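Local coordinates for protein sugar kinase, pfkB family (PDB 2AJR) that probably phosphorylates a phosphosugar such as fructose 1-phosphate with ATP, as a kinase of the PfkB family, at residues A22-I27 and K308-P313; I27-F32 and R36-N41; G54-I59 and A271-V276; E85-K88 and T94-F97; K244-A249 and F296-A301. All coordinates share one frame; numbering follows the deposited sequence.

Contact 1. Residues A22-I27 and K308-P313. With MG (magnesium ion), chain C.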
# COMPACT_ATOMS: atom_id res chain seq x y z
N ALA A 22 -12.51 -1.45 -3.31
CA ALA A 22 -11.12 -1.19 -2.94
C ALA A 22 -10.90 0.26 -2.56
O ALA A 22 -11.62 1.13 -3.03
CB ALA A 22 -10.19 -1.61 -4.06
N LEU A 23 -9.93 0.51 -1.69
CA LEU A 23 -9.32 1.82 -1.57
C LEU A 23 -8.17 1.89 -2.57
O LEU A 23 -7.28 1.06 -2.54
CB LEU A 23 -8.77 2.03 -0.17
CG LEU A 23 -9.85 2.29 0.87
CD1 LEU A 23 -9.31 2.07 2.26
CD2 LEU A 23 -10.35 3.71 0.69
N ASP A 24 -8.21 2.87 -3.45
CA ASP A 24 -7.16 3.03 -4.44
C ASP A 24 -6.15 4.01 -3.88
O ASP A 24 -6.50 5.14 -3.55
CB ASP A 24 -7.74 3.59 -5.75
CG ASP A 24 -8.38 2.53 -6.60
OD1 ASP A 24 -7.78 1.43 -6.74
OD2 ASP A 24 -9.49 2.79 -7.14
N ARG A 25 -4.92 3.55 -3.73
CA ARG A 25 -3.82 4.44 -3.43
C ARG A 25 -3.02 4.72 -4.68
O ARG A 25 -2.25 3.87 -5.14
CB ARG A 25 -2.90 3.86 -2.36
CG ARG A 25 -1.72 4.81 -2.05
CD ARG A 25 -1.34 4.81 -0.59
NE ARG A 25 -2.29 5.55 0.25
CZ ARG A 25 -2.36 6.88 0.35
NH1 ARG A 25 -1.54 7.67 -0.33
NH2 ARG A 25 -3.26 7.42 1.15
N GLU A 26 -3.20 5.92 -5.23
CA GLU A 26 -2.45 6.38 -6.40
C GLU A 26 -1.19 7.14 -5.96
O GLU A 26 -1.22 7.98 -5.06
CB GLU A 26 -3.32 7.27 -7.29
CG GLU A 26 -4.70 6.69 -7.72
CD GLU A 26 -5.86 7.75 -7.66
OE1 GLU A 26 -5.94 8.59 -8.61
OE2 GLU A 26 -6.67 7.73 -6.66
N ILE A 27 -0.08 6.83 -6.60
CA ILE A 27 1.19 7.44 -6.28
C ILE A 27 1.79 7.85 -7.61
O ILE A 27 1.82 7.05 -8.54
CB ILE A 27 2.13 6.43 -5.59
CG1 ILE A 27 1.38 5.70 -4.47
CG2 ILE A 27 3.37 7.12 -5.04
CD1 ILE A 27 2.03 4.40 -4.07
N LYS A 308 -4.12 12.50 -14.99
CA LYS A 308 -3.34 11.39 -14.45
C LYS A 308 -4.03 10.69 -13.29
O LYS A 308 -3.85 9.49 -13.10
CB LYS A 308 -1.91 11.82 -14.07
CG LYS A 308 -1.76 12.81 -12.92
CD LYS A 308 -0.25 13.16 -12.66
CE LYS A 308 -0.05 14.46 -11.87
NZ LYS A 308 -1.03 14.60 -10.76
N GLU A 309 -4.82 11.43 -12.53
CA GLU A 309 -5.57 10.85 -11.41
C GLU A 309 -6.82 10.20 -11.92
O GLU A 309 -7.32 10.57 -12.99
CB GLU A 309 -6.00 11.89 -10.37
CG GLU A 309 -4.95 12.90 -10.01
CD GLU A 309 -4.90 14.07 -10.98
OE1 GLU A 309 -5.91 14.31 -11.69
OE2 GLU A 309 -3.84 14.74 -11.00
N LYS A 310 -7.33 9.26 -11.15
CA LYS A 310 -8.68 8.77 -11.29
C LYS A 310 -9.55 10.00 -11.22
O LYS A 310 -9.55 10.71 -10.21
CB LYS A 310 -9.04 7.80 -10.15
CG LYS A 310 -10.39 7.09 -10.34
CD LYS A 310 -10.51 5.80 -9.50
CE LYS A 310 -10.56 6.09 -8.01
NZ LYS A 310 -11.08 4.94 -7.21
N TYR A 311 -10.23 10.28 -12.34
CA TYR A 311 -11.10 11.41 -12.48
C TYR A 311 -12.36 10.94 -13.17
O TYR A 311 -12.33 10.40 -14.26
CB TYR A 311 -10.41 12.51 -13.29
CG TYR A 311 -11.31 13.62 -13.81
CD1 TYR A 311 -11.92 14.53 -12.94
CD2 TYR A 311 -11.51 13.78 -15.17
CE1 TYR A 311 -12.74 15.56 -13.44
CE2 TYR A 311 -12.31 14.79 -15.68
CZ TYR A 311 -12.93 15.68 -14.82
OH TYR A 311 -13.73 16.67 -15.37
N MSE A 312 -13.48 11.11 -12.50
CA MSE A 312 -14.77 10.89 -13.09
C MSE A 312 -15.23 12.26 -13.58
O MSE A 312 -15.29 13.21 -12.81
CB MSE A 312 -15.74 10.33 -12.05
CG MSE A 312 -15.27 9.03 -11.41
SE MSE A 312 -15.04 7.53 -12.72
CE MSE A 312 -13.07 7.16 -12.52
N PRO A 313 -15.54 12.38 -14.88
CA PRO A 313 -15.79 13.68 -15.47
C PRO A 313 -17.16 14.26 -15.16
O PRO A 313 -18.08 13.51 -14.84
CB PRO A 313 -15.68 13.39 -16.97
CG PRO A 313 -16.15 11.98 -17.10
CD PRO A 313 -15.65 11.29 -15.87
MG MG C . -7.32 9.42 -15.22
O HOH W 1 -7.86 10.24 -7.83
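K310 and E309 meet D24 and E26 where the loop after helix 290-304 runs past strand 22-28, part of the four-stranded lid sheet of this PfkB-type, ribokinase-like fold. The closely packed part is polar. A chi1 of -172° and a bend at chi3 bring K310 NZ to 2.7 Å from D24 OD2, a salt bridge on the anti lone pair of that oxygen. A lysine suits the place because the same ammonium also donates to P50 O and N56 OD1. E26 is long enough to cross to the loop backbone, where OE1 accepts from K310 N at 3.0 Å (159°) on its syn side, 35° out of the carboxylate plane. The looser side is bridged by one water, donating to E26 OE1 at 2.6 Å and K310 O at 3.0 Å. With an alanine in place of E26, the K310 amide would probably lose its acceptor, the loop a tie to the lid strand and the water its partner on the strand side. Here the E309 carboxylate leads away from the strand and pairs with K308. E309 serves the metal by its backbone: together with R307 O, E309 O binds the magnesium ion at 2.5 Å.

Contact 2. Residues I27-F32 and R36-N41; sequences IFIEDF and RLYRIN
R36 begins the second segment near D31, its guanidinium edge turned to the backbone so that NH1 lies 3.9 Å from D31 O, in the plane of the group. Next inward comes Y38, the residue most covered here. The branch methyl of I29 meets its ring obliquely, CG2 3.7 Å from Y38 CD1. F32 closes on CE2: although F32 leaves its backbone heading away from the second segment, a chi1 of 177° brings the ring back to put CD1 3.6 Å from Y38 CE2. The two rings lie obliquely, planes at 54° and centroids 5.5 Å apart, while Y38 OH is hydrogen-bonded to Q33 N in the connecting turn. A serine in place of Y38 would probably take away the ring that both I29 CG2 and F32 CD1 rest on and leave the Q33 amide without its acceptor. I40 finishes the line with its apolar tip, CD1 resting 3.7 Å from I29 CG1 and 3.9 Å from I27 CG2. No hydrogen bond joins the two segments; strand 37-39 pairs instead, in parallel, with a strand of the second subunit, much as the lid sheets of ribokinase relatives interlock in a beta-clasp dimer.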
# COMPACT_ATOMS: atom_id res chain seq x y z
N ILE A 27 -0.08 6.83 -6.60
CA ILE A 27 1.19 7.44 -6.28
C ILE A 27 1.79 7.85 -7.61
O ILE A 27 1.82 7.05 -8.54
CB ILE A 27 2.13 6.43 -5.59
CG1 ILE A 27 1.38 5.70 -4.47
CG2 ILE A 27 3.37 7.12 -5.04
CD1 ILE A 27 2.03 4.40 -4.07
N PHE A 28 2.25 9.09 -7.70
CA PHE A 28 2.74 9.66 -8.95
C PHE A 28 4.23 9.91 -8.82
O PHE A 28 4.65 10.75 -8.07
CB PHE A 28 1.96 10.95 -9.29
CG PHE A 28 0.48 10.71 -9.41
CD1 PHE A 28 -0.05 10.16 -10.57
CD2 PHE A 28 -0.37 10.96 -8.33
CE1 PHE A 28 -1.43 9.89 -10.67
CE2 PHE A 28 -1.75 10.68 -8.42
CZ PHE A 28 -2.28 10.15 -9.59
N ILE A 29 5.00 9.10 -9.53
CA ILE A 29 6.45 9.13 -9.49
C ILE A 29 6.97 9.17 -10.92
O ILE A 29 6.76 8.25 -11.70
CB ILE A 29 7.01 7.86 -8.82
CG1 ILE A 29 6.55 7.74 -7.38
CG2 ILE A 29 8.51 7.86 -8.85
CD1 ILE A 29 6.64 6.31 -6.84
N GLU A 30 7.66 10.22 -11.27
CA GLU A 30 8.31 10.30 -12.57
C GLU A 30 9.61 9.48 -12.57
O GLU A 30 10.40 9.55 -11.62
CB GLU A 30 8.54 11.78 -12.95
CG GLU A 30 7.23 12.60 -12.97
CD GLU A 30 7.21 13.75 -14.00
OE1 GLU A 30 8.27 14.40 -14.20
OE2 GLU A 30 6.13 14.00 -14.59
N ASP A 31 9.82 8.71 -13.65
CA ASP A 31 10.96 7.79 -13.79
C ASP A 31 10.98 6.77 -12.68
O ASP A 31 11.98 6.55 -12.02
CB ASP A 31 12.31 8.51 -13.88
CG ASP A 31 12.51 9.20 -15.22
OD1 ASP A 31 12.22 8.58 -16.28
OD2 ASP A 31 12.96 10.36 -15.22
N PHE A 32 9.83 6.14 -12.48
CA PHE A 32 9.71 5.07 -11.53
C PHE A 32 10.46 3.85 -12.07
O PHE A 32 10.18 3.34 -13.18
CB PHE A 32 8.25 4.73 -11.31
CG PHE A 32 8.02 3.57 -10.38
CD1 PHE A 32 8.58 3.57 -9.11
CD2 PHE A 32 7.24 2.49 -10.78
CE1 PHE A 32 8.38 2.50 -8.25
CE2 PHE A 32 7.01 1.42 -9.92
CZ PHE A 32 7.59 1.42 -8.65
N ARG A 36 14.63 0.85 -5.96
CA ARG A 36 15.01 2.16 -5.43
C ARG A 36 14.01 2.61 -4.36
O ARG A 36 12.86 2.18 -4.33
CB ARG A 36 15.10 3.20 -6.55
CG ARG A 36 16.11 2.85 -7.64
CD ARG A 36 16.81 4.05 -8.24
NE ARG A 36 17.09 3.82 -9.66
CZ ARG A 36 16.29 4.17 -10.68
NH1 ARG A 36 15.14 4.82 -10.47
NH2 ARG A 36 16.65 3.89 -11.93
N LEU A 37 14.49 3.47 -3.46
CA LEU A 37 13.64 4.08 -2.42
C LEU A 37 13.11 5.41 -2.92
O LEU A 37 13.87 6.24 -3.39
CB LEU A 37 14.45 4.31 -1.15
CG LEU A 37 13.82 5.21 -0.06
CD1 LEU A 37 12.45 4.70 0.38
CD2 LEU A 37 14.76 5.33 1.12
N TYR A 38 11.80 5.61 -2.84
CA TYR A 38 11.22 6.91 -3.18
C TYR A 38 10.58 7.58 -1.96
O TYR A 38 9.78 6.97 -1.27
CB TYR A 38 10.18 6.75 -4.27
CG TYR A 38 10.74 6.19 -5.54
CD1 TYR A 38 11.27 7.03 -6.52
CD2 TYR A 38 10.78 4.82 -5.76
CE1 TYR A 38 11.81 6.52 -7.69
CE2 TYR A 38 11.32 4.30 -6.92
CZ TYR A 38 11.83 5.15 -7.89
OH TYR A 38 12.36 4.65 -9.05
N ARG A 39 10.98 8.83 -1.70
CA ARG A 39 10.34 9.65 -0.68
C ARG A 39 9.36 10.63 -1.33
O ARG A 39 9.78 11.57 -1.97
CB ARG A 39 11.40 10.42 0.09
CG ARG A 39 12.05 9.57 1.15
CD ARG A 39 13.50 9.93 1.40
NE ARG A 39 14.03 9.09 2.48
CZ ARG A 39 15.31 8.80 2.68
NH1 ARG A 39 16.26 9.29 1.88
NH2 ARG A 39 15.65 8.01 3.70
N ILE A 40 8.07 10.39 -1.16
CA ILE A 40 7.06 11.32 -1.65
C ILE A 40 6.91 12.45 -0.62
O ILE A 40 6.23 12.28 0.38
CB ILE A 40 5.69 10.63 -1.86
CG1 ILE A 40 5.82 9.33 -2.68
CG2 ILE A 40 4.70 11.59 -2.54
CD1 ILE A 40 6.34 9.48 -4.09
N ASN A 41 7.56 13.59 -0.86
CA ASN A 41 7.43 14.78 0.04
C ASN A 41 6.16 15.58 -0.26
O ASN A 41 5.41 15.95 0.64
CB ASN A 41 8.64 15.73 -0.12
CG ASN A 41 9.83 15.32 0.72
OD1 ASN A 41 9.89 14.20 1.23
ND2 ASN A 41 10.80 16.24 0.86

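Contact 3. Residues G54-I59 and A271-V276. With ACT (acetate ion), chain D.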
# COMPACT_ATOMS: atom_id res chain seq x y z
N GLY A 54 -18.12 -0.56 -9.41
CA GLY A 54 -19.47 -0.06 -9.16
C GLY A 54 -19.48 1.19 -8.29
O GLY A 54 -20.32 2.09 -8.45
N ILE A 55 -18.53 1.25 -7.37
CA ILE A 55 -18.36 2.42 -6.53
C ILE A 55 -17.92 3.62 -7.35
O ILE A 55 -18.41 4.73 -7.13
CB ILE A 55 -17.39 2.10 -5.36
CG1 ILE A 55 -18.12 1.21 -4.35
CG2 ILE A 55 -16.88 3.38 -4.70
CD1 ILE A 55 -17.40 1.01 -3.05
N ASN A 56 -17.03 3.40 -8.32
CA ASN A 56 -16.58 4.48 -9.20
C ASN A 56 -17.76 4.94 -10.08
O ASN A 56 -17.87 6.13 -10.39
CB ASN A 56 -15.40 4.06 -10.11
CG ASN A 56 -14.08 3.77 -9.35
OD1 ASN A 56 -13.73 4.40 -8.35
ND2 ASN A 56 -13.32 2.83 -9.89
N VAL A 57 -18.63 4.01 -10.47
CA VAL A 57 -19.83 4.35 -11.23
C VAL A 57 -20.75 5.23 -10.40
O VAL A 57 -21.27 6.21 -10.91
CB VAL A 57 -20.59 3.11 -11.75
CG1 VAL A 57 -21.96 3.49 -12.29
CG2 VAL A 57 -19.78 2.39 -12.81
N SER A 58 -20.91 4.91 -9.12
CA SER A 58 -21.64 5.79 -8.21
C SER A 58 -21.02 7.18 -8.11
O SER A 58 -21.72 8.18 -8.16
CB SER A 58 -21.74 5.18 -6.81
OG SER A 58 -22.67 4.10 -6.78
N ILE A 59 -19.70 7.24 -7.97
CA ILE A 59 -19.02 8.53 -7.92
C ILE A 59 -19.27 9.28 -9.24
O ILE A 59 -19.72 10.42 -9.22
CB ILE A 59 -17.50 8.37 -7.59
CG1 ILE A 59 -17.33 7.84 -6.16
CG2 ILE A 59 -16.74 9.71 -7.76
CD1 ILE A 59 -15.98 7.17 -5.87
N ALA A 271 -11.26 4.71 -16.24
CA ALA A 271 -11.90 5.20 -17.45
C ALA A 271 -13.11 4.36 -17.85
O ALA A 271 -14.10 4.89 -18.38
CB ALA A 271 -10.88 5.23 -18.61
N GLY A 272 -13.02 3.05 -17.61
CA GLY A 272 -14.08 2.11 -17.99
C GLY A 272 -15.36 2.26 -17.19
O GLY A 272 -16.46 1.95 -17.67
N ASP A 273 -15.21 2.74 -15.96
CA ASP A 273 -16.34 2.99 -15.07
C ASP A 273 -17.00 4.31 -15.44
O ASP A 273 -18.22 4.45 -15.36
CB ASP A 273 -15.85 2.97 -13.62
CG ASP A 273 -15.03 1.70 -13.32
OD1 ASP A 273 -15.44 0.60 -13.77
OD2 ASP A 273 -13.98 1.79 -12.67
N ALA A 274 -16.20 5.28 -15.88
CA ALA A 274 -16.75 6.49 -16.50
C ALA A 274 -17.58 6.11 -17.70
O ALA A 274 -18.68 6.58 -17.83
CB ALA A 274 -15.64 7.46 -16.92
N TYR A 275 -17.06 5.23 -18.56
CA TYR A 275 -17.81 4.72 -19.71
C TYR A 275 -19.17 4.22 -19.28
O TYR A 275 -20.19 4.64 -19.81
CB TYR A 275 -17.05 3.57 -20.38
CG TYR A 275 -17.38 3.40 -21.85
CD1 TYR A 275 -18.68 3.16 -22.28
CD2 TYR A 275 -16.38 3.48 -22.82
CE1 TYR A 275 -18.98 3.01 -23.62
CE2 TYR A 275 -16.67 3.32 -24.16
CZ TYR A 275 -17.98 3.09 -24.56
OH TYR A 275 -18.27 2.94 -25.88
N VAL A 276 -19.20 3.32 -18.31
CA VAL A 276 -20.48 2.74 -17.88
C VAL A 276 -21.39 3.80 -17.27
O VAL A 276 -22.60 3.83 -17.57
CB VAL A 276 -20.26 1.56 -16.90
CG1 VAL A 276 -21.58 1.12 -16.27
CG2 VAL A 276 -19.65 0.41 -17.66
C ACT D . -10.38 -0.29 -9.11
O ACT D . -9.41 -0.71 -8.36
OXT ACT D . -10.66 0.96 -9.13
CH3 ACT D . -11.25 -1.22 -9.92
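N56 and D273 join helix 53-63 to the start of helix 271-286, two helices whose short segments cross at -58° with axes 8.4 Å apart. The first begins in the GGKG sequence common in PfkB kinases, and the second opens with the end of their GAGD motif, which in relatives lies at the active site. N56 can be followed outward. Its CB rests against the other helix, 3.7 Å from D273 CB. CG, set anti to the carbonyl carbon (chi1 -67°), passes 3.9 Å from D273 OD2 as the two side chains cross at a slant. At the tip the two ends of the amide part company. ND2 donates to D273 OD2 at 3.0 Å (162°), the acceptor lying near the amide plane while the N-H arrives from above the carboxylate plane. ND2 also makes a weak hydrogen bond of 3.3 Å to OXT of a bound acetate, probably from the crystallisation liquor. OD1 accepts from K310 NZ, so donor and acceptor ends are told apart and the amide has little reason to flip. An asparagine fits because it offers both.

Beside this pair the helices touch through small branched groups: V57 CG2 lies 3.6 Å from D273 O and 4.1 Å from V276 CG1, valines being compact enough for backbones this close. D273 has a further partner in K53, which forms a salt bridge with OD1. The aspartate is therefore gripped at both oxygens, by an amide and by an ammonium, and the acetate beside N56 is consistent with a pocket able to receive a polar or anionic ligand.

Contact 4. Residues E85-K88 and T94-F97; sequences ELRK and TTNF
L86 and T95 meet across a beta-alpha-beta unit, in which strand 68-75, helix 76-89 and strand 93-100 follow one another; the contact closes the last turns of the helix onto the strand that comes next, at an edge of the main sheet within this chain. The apolar part rests on L86: a chi1 of -172° sends its branch toward the strand, and chi2 turns CD2 onto it. That methyl touches T95 CG2 at 3.9 Å, the two side chains running alongside in opposite senses. It also meets the F97 ring at its edge, close to the ring plane, 4.0 Å from CE2. Leucine suits the place because its two methyls serve two neighbours: CD2 faces the strand, while CD1 packs on I55 and I59 of helix 53-63. F97 fills the same layer, lying against I55 and against A70 and V74 of strand 68-75.

The polar part of the contact belongs to R87, which sends its chain toward the strand, bending at chi2 and crossing the T95 side chain at about a right angle. Its neighbour K88 turns instead to E85, in a salt bridge within the helix.

Threonine is apt opposite L86 and R87, since it is apolar on one branch and polar on the other. CG2 takes the leucine side, while OG1, in the crowded position between backbone N and carbonyl carbon (chi1 68°), is turned to the guanidinium. R87 NH2 ends 3.0 Å from T95 OG1, the hydroxyl lying oblique to the guanidinium plane.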
# COMPACT_ATOMS: atom_id res chain seq x y z
N GLU A 85 -15.24 8.00 3.48
CA GLU A 85 -14.78 8.79 2.35
C GLU A 85 -15.85 8.86 1.30
O GLU A 85 -16.11 9.92 0.75
CB GLU A 85 -13.48 8.21 1.76
CG GLU A 85 -12.24 8.50 2.62
CD GLU A 85 -12.09 9.98 2.94
OE1 GLU A 85 -12.22 10.79 2.00
OE2 GLU A 85 -11.87 10.33 4.12
N LEU A 86 -16.53 7.74 1.06
CA LEU A 86 -17.53 7.68 0.01
C LEU A 86 -18.67 8.61 0.32
O LEU A 86 -19.18 9.28 -0.56
CB LEU A 86 -18.04 6.24 -0.14
CG LEU A 86 -18.96 5.90 -1.30
CD1 LEU A 86 -18.37 6.31 -2.66
CD2 LEU A 86 -19.26 4.42 -1.27
N ARG A 87 -19.07 8.65 1.58
CA ARG A 87 -20.19 9.47 1.98
C ARG A 87 -19.86 10.94 1.86
O ARG A 87 -20.75 11.75 1.61
CB ARG A 87 -20.61 9.14 3.40
CG ARG A 87 -21.38 7.83 3.53
CD ARG A 87 -22.51 7.96 4.53
NE ARG A 87 -23.09 6.67 4.88
CZ ARG A 87 -22.57 5.80 5.74
NH1 ARG A 87 -21.42 6.07 6.37
NH2 ARG A 87 -23.19 4.66 5.99
N LYS A 88 -18.59 11.28 2.05
CA LYS A 88 -18.15 12.67 1.91
C LYS A 88 -18.17 13.15 0.47
O LYS A 88 -18.20 14.36 0.23
CB LYS A 88 -16.73 12.87 2.45
CG LYS A 88 -16.57 12.76 3.96
CD LYS A 88 -15.09 12.59 4.29
CE LYS A 88 -14.85 12.38 5.75
NZ LYS A 88 -13.40 12.48 6.02
N THR A 94 -26.07 6.79 -1.53
CA THR A 94 -26.43 6.08 -0.30
C THR A 94 -25.68 4.75 -0.29
O THR A 94 -25.63 4.06 -1.30
CB THR A 94 -27.95 5.77 -0.22
OG1 THR A 94 -28.70 6.96 -0.44
CG2 THR A 94 -28.33 5.18 1.17
N THR A 95 -25.10 4.40 0.85
CA THR A 95 -24.39 3.15 0.97
C THR A 95 -25.30 2.11 1.62
O THR A 95 -26.15 2.45 2.44
CB THR A 95 -23.12 3.32 1.80
OG1 THR A 95 -23.46 3.61 3.15
CG2 THR A 95 -22.24 4.45 1.20
N ASN A 96 -25.14 0.86 1.21
CA ASN A 96 -25.89 -0.24 1.81
C ASN A 96 -25.06 -1.53 1.72
O ASN A 96 -25.40 -2.47 1.01
CB ASN A 96 -27.23 -0.38 1.10
CG ASN A 96 -28.13 -1.42 1.73
OD1 ASN A 96 -28.08 -1.64 2.95
ND2 ASN A 96 -28.92 -2.09 0.91
N PHE A 97 -23.95 -1.54 2.44
CA PHE A 97 -22.95 -2.58 2.32
C PHE A 97 -23.11 -3.60 3.43
O PHE A 97 -23.35 -3.23 4.56
CB PHE A 97 -21.56 -1.98 2.47
CG PHE A 97 -21.13 -1.13 1.33
CD1 PHE A 97 -20.86 -1.70 0.10
CD2 PHE A 97 -20.96 0.23 1.48
CE1 PHE A 97 -20.46 -0.92 -0.97
CE2 PHE A 97 -20.55 1.01 0.41
CZ PHE A 97 -20.30 0.43 -0.82

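Contact 5. Residues K244-A249 and F296-A301; sequences KNDIVA and FGFASA
F296 O is gripped by two donors from S300, one turn along the helix whose F298 reaches K244 and D246 across the contact. S300 N makes the regular helical bond at 3.1 Å, and S300 OG donates to the same oxygen, also at 3.1 Å, from the opposite face of the carbonyl plane. A serine can be buried here because the helix backbone itself satisfies its hydroxyl.

The contact between helix and strand is carried by F298. A chi1 of -164° throws its ring out from the helix to the start of strand 245-249, and the ring arrives edge first. CZ points at the backbone, 3.4 Å from K244 O, with that oxygen in the ring plane. CE2 passes 4.0 Å from N245 CA. Along the same rim D246 OD2 is 3.3 Å from F298 CD2 and equally near CE2, with the carboxylate plane turned 81° from that of the ring. The other oxygen of D246 is hydrogen-bonded to S240 OG, which keeps the group in place, and N245 directs its ND2 to Y241 O.

Around this edge the core is aromatic and aliphatic. Y275 of helix 271-286 packs on both D246 and F298, the F298 ring meets that of F325, and I257 lies against it from strand 254-259. Helix 290-304 is in this way set against the antiparallel end of the large sheet.

No hydrogen bond spans the two segments. Oxygens gather at the ring's rim, where its C-H groups carry a slight positive charge, so weak C-H...O attraction probably adds to the packing and makes a phenylalanine acceptable to a buried carboxylate.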
# COMPACT_ATOMS: atom_id res chain seq x y z
N LYS A 244 -8.20 1.83 -27.49
CA LYS A 244 -8.91 3.12 -27.69
C LYS A 244 -10.06 3.06 -28.70
O LYS A 244 -10.35 4.03 -29.39
CB LYS A 244 -7.91 4.21 -28.10
CG LYS A 244 -7.08 3.88 -29.30
CD LYS A 244 -6.06 4.97 -29.55
CE LYS A 244 -5.00 4.53 -30.52
NZ LYS A 244 -5.51 4.40 -31.88
N ASN A 245 -10.71 1.91 -28.80
CA ASN A 245 -11.87 1.74 -29.65
C ASN A 245 -12.83 0.78 -29.00
O ASN A 245 -12.47 0.04 -28.07
CB ASN A 245 -11.48 1.16 -31.00
CG ASN A 245 -10.23 1.77 -31.55
OD1 ASN A 245 -10.26 2.85 -32.13
ND2 ASN A 245 -9.09 1.07 -31.37
N ASP A 246 -14.07 0.81 -29.48
CA ASP A 246 -15.12 -0.07 -28.97
C ASP A 246 -16.07 -0.48 -30.08
O ASP A 246 -16.57 0.35 -30.85
CB ASP A 246 -15.88 0.62 -27.83
CG ASP A 246 -15.08 0.67 -26.53
OD1 ASP A 246 -14.88 -0.39 -25.88
OD2 ASP A 246 -14.65 1.78 -26.15
N ILE A 247 -16.31 -1.78 -30.17
CA ILE A 247 -17.29 -2.33 -31.07
C ILE A 247 -18.61 -2.32 -30.33
O ILE A 247 -18.69 -2.82 -29.21
CB ILE A 247 -16.92 -3.77 -31.49
CG1 ILE A 247 -15.60 -3.75 -32.27
CG2 ILE A 247 -18.03 -4.39 -32.32
CD1 ILE A 247 -14.73 -4.93 -32.01
N VAL A 248 -19.62 -1.71 -30.92
CA VAL A 248 -20.94 -1.69 -30.36
C VAL A 248 -21.82 -2.52 -31.26
O VAL A 248 -21.96 -2.21 -32.45
CB VAL A 248 -21.46 -0.26 -30.28
CG1 VAL A 248 -22.86 -0.24 -29.67
CG2 VAL A 248 -20.50 0.60 -29.47
N ALA A 249 -22.39 -3.59 -30.72
CA ALA A 249 -23.28 -4.48 -31.47
C ALA A 249 -24.69 -4.42 -30.88
O ALA A 249 -24.87 -4.54 -29.66
CB ALA A 249 -22.76 -5.91 -31.43
N PHE A 296 -21.91 8.30 -25.92
CA PHE A 296 -21.80 9.15 -24.76
C PHE A 296 -20.87 8.50 -23.73
O PHE A 296 -20.08 9.17 -23.08
CB PHE A 296 -23.18 9.41 -24.15
CG PHE A 296 -23.18 10.46 -23.07
CD1 PHE A 296 -23.27 11.80 -23.38
CD2 PHE A 296 -23.08 10.10 -21.74
CE1 PHE A 296 -23.27 12.77 -22.39
CE2 PHE A 296 -23.09 11.05 -20.75
CZ PHE A 296 -23.17 12.40 -21.07
N GLY A 297 -20.96 7.17 -23.61
CA GLY A 297 -20.07 6.43 -22.74
C GLY A 297 -18.64 6.64 -23.16
O GLY A 297 -17.77 6.91 -22.32
N PHE A 298 -18.39 6.57 -24.47
CA PHE A 298 -17.04 6.69 -25.02
C PHE A 298 -16.50 8.09 -24.73
O PHE A 298 -15.36 8.23 -24.34
CB PHE A 298 -17.03 6.40 -26.54
CG PHE A 298 -15.66 6.13 -27.10
CD1 PHE A 298 -14.86 7.18 -27.54
CD2 PHE A 298 -15.17 4.84 -27.19
CE1 PHE A 298 -13.58 6.93 -28.04
CE2 PHE A 298 -13.91 4.58 -27.70
CZ PHE A 298 -13.11 5.63 -28.13
N ALA A 299 -17.35 9.10 -24.88
CA ALA A 299 -16.99 10.48 -24.55
C ALA A 299 -16.51 10.59 -23.10
O ALA A 299 -15.49 11.23 -22.84
CB ALA A 299 -18.16 11.41 -24.79
N SER A 300 -17.23 9.98 -22.17
CA SER A 300 -16.86 10.05 -20.75
C SER A 300 -15.50 9.38 -20.52
O SER A 300 -14.63 9.96 -19.85
CB SER A 300 -17.92 9.40 -19.86
OG SER A 300 -19.22 9.87 -20.19
N ALA A 301 -15.34 8.18 -21.09
CA ALA A 301 -14.10 7.45 -20.99
C ALA A 301 -12.95 8.34 -21.43
O ALA A 301 -11.95 8.45 -20.73
CB ALA A 301 -14.15 6.17 -21.84

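How the contacts relate
Contacts 2 to 5 all lie, along the chain, inside the loop closed by contact 1. Contacts 1 and 3, centres 11 Å apart, lie closest to the acetate and the magnesium ion: M312 SE of the metal-binding loop packs 3.9 Å from N56 O, and the N56 side chain is about 10 Å from the ion. Contact 2 begins at the end of strand 22-28, and its strand 37-39 pairs with the second subunit; F28 CZ touches E309 CA at 3.8 Å. Contact 4 backs contact 3 from the apolar side, F97 CZ lying 3.7 Å from I55 CD1. Contact 5, centre 13 Å from that of contact 3, touches it through Y275, whose CE2 is 3.2 Å from D246 OD2. Contacts 4 and 5 reach the same large sheet on opposite sides of the chain's centre.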